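Local coordinates for putative pyrroline carboxylate reductase (Streptococcus pyogenes, PDB 2AHR) that reduces 1-pyrroline-5-carboxylate to L-proline with NAD(P)H, the last step of proline biosynthesis, at the interface of chains A and B. Coordinates in Å, arbitrary orientation; residue numbers count along the deposited sequence, not the author numbering. Chains: chain A/B, putative pyrroline carboxylate reductase.

The interface of chains A and B. Residues chain A 116, 169, 172-173; chain B 200, 204, 222.
Helices of the dimerisation region of the pyrroline-5-carboxylate reductase family meet here, joined by a 3-10 helix of chain A: B:Ser204 of helix 190-210 packs between A:Tyr173 of the long helix 158-185 and A:Asn116 of the 3-10 helix 115-119, and the two-fold axis repeats the contact with chains exchanged. B:Ser204 bonds through both its backbone carbonyl and its side-chain hydroxyl. The phenol hydroxyl of A:Tyr173 donates to the B:Ser204 backbone carbonyl, OH to O 2.7 Å, with a C=O...OH angle of 108° and the donor tilted 28° from the carbonyl plane. This oxygen also lies at the edge of the ring, in its plane, so the phenol approaches edge-on. On the side chain, A:Asn116 ND2 gives a nearly straight hydrogen bond to B:Ser204 OG, 3.2 Å, with the hydroxyl close to the amide plane. That hydroxyl in turn donates to its own helix, OG to the B:Thr200 carbonyl O at 2.8 Å, coming from above the carbonyl plane. Its place beside the backbone N (chi1 -67°) points OG back along the helix towards B:Thr200; the intrahelical bond should fix the rotation of the hydroxyl. Apolar groups flank these bonds. B:Ile222, at the end of helix 215-222, brings its CD1 methyl to the ring edge at A:Tyr173 CE2, 3.7 Å, and equally near A:Pro169 CB. The neighbouring A:Pro169 CG lies 3.8 Å from B:Thr200 CG2, and A:Ile172 CD1 reaches the same threonine methyl at 4.0 Å, the two side chains crossing almost perpendicularly.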
# COMPACT_ATOMS: atom_id res chain seq x y z
N ASN A 116 -32.03 -10.34 -14.86
CA ASN A 116 -32.98 -9.38 -15.40
C ASN A 116 -34.05 -10.06 -16.28
O ASN A 116 -35.08 -9.47 -16.60
CB ASN A 116 -32.23 -8.26 -16.11
CG ASN A 116 -31.35 -7.48 -15.16
OD1 ASN A 116 -31.70 -7.29 -14.00
ND2 ASN A 116 -30.17 -7.09 -15.61
N PRO A 169 -24.67 -7.69 -13.03
CA PRO A 169 -25.74 -7.18 -12.15
C PRO A 169 -25.34 -7.15 -10.68
O PRO A 169 -25.70 -6.22 -9.97
CB PRO A 169 -26.89 -8.16 -12.38
CG PRO A 169 -26.72 -8.57 -13.80
CD PRO A 169 -25.19 -8.70 -13.97
N ILE A 172 -23.00 -4.15 -10.29
CA ILE A 172 -23.88 -3.00 -10.33
C ILE A 172 -24.59 -2.81 -8.99
O ILE A 172 -24.63 -1.69 -8.47
CB ILE A 172 -24.90 -3.13 -11.47
CG1 ILE A 172 -24.18 -3.10 -12.83
CG2 ILE A 172 -25.98 -2.04 -11.39
CD1 ILE A 172 -24.88 -3.88 -13.94
N TYR A 173 -25.12 -3.89 -8.42
CA TYR A 173 -25.83 -3.79 -7.14
C TYR A 173 -24.89 -3.43 -5.98
O TYR A 173 -25.26 -2.69 -5.07
CB TYR A 173 -26.65 -5.06 -6.84
CG TYR A 173 -27.83 -5.29 -7.81
CD1 TYR A 173 -28.70 -4.25 -8.15
CD2 TYR A 173 -28.06 -6.54 -8.38
CE1 TYR A 173 -29.76 -4.45 -9.03
CE2 TYR A 173 -29.12 -6.75 -9.28
CZ TYR A 173 -29.97 -5.71 -9.59
OH TYR A 173 -31.01 -5.93 -10.46
N THR B 200 -27.58 -3.75 -19.48
CA THR B 200 -27.58 -4.50 -18.22
C THR B 200 -27.78 -3.59 -16.99
O THR B 200 -28.61 -3.88 -16.13
CB THR B 200 -26.32 -5.40 -18.08
OG1 THR B 200 -26.28 -6.31 -19.19
CG2 THR B 200 -26.35 -6.21 -16.81
N SER B 204 -30.97 -3.95 -14.65
CA SER B 204 -30.66 -4.21 -13.24
C SER B 204 -31.32 -3.18 -12.33
O SER B 204 -32.00 -3.54 -11.35
CB SER B 204 -29.13 -4.15 -12.98
OG SER B 204 -28.49 -5.21 -13.64
N ILE B 222 -27.69 -13.87 -7.48
CA ILE B 222 -26.79 -13.91 -8.62
C ILE B 222 -25.50 -14.75 -8.36
O ILE B 222 -24.92 -15.32 -9.30
CB ILE B 222 -26.49 -12.44 -9.09
CG1 ILE B 222 -27.77 -11.79 -9.65
CG2 ILE B 222 -25.37 -12.39 -10.15
CD1 ILE B 222 -27.84 -10.26 -9.47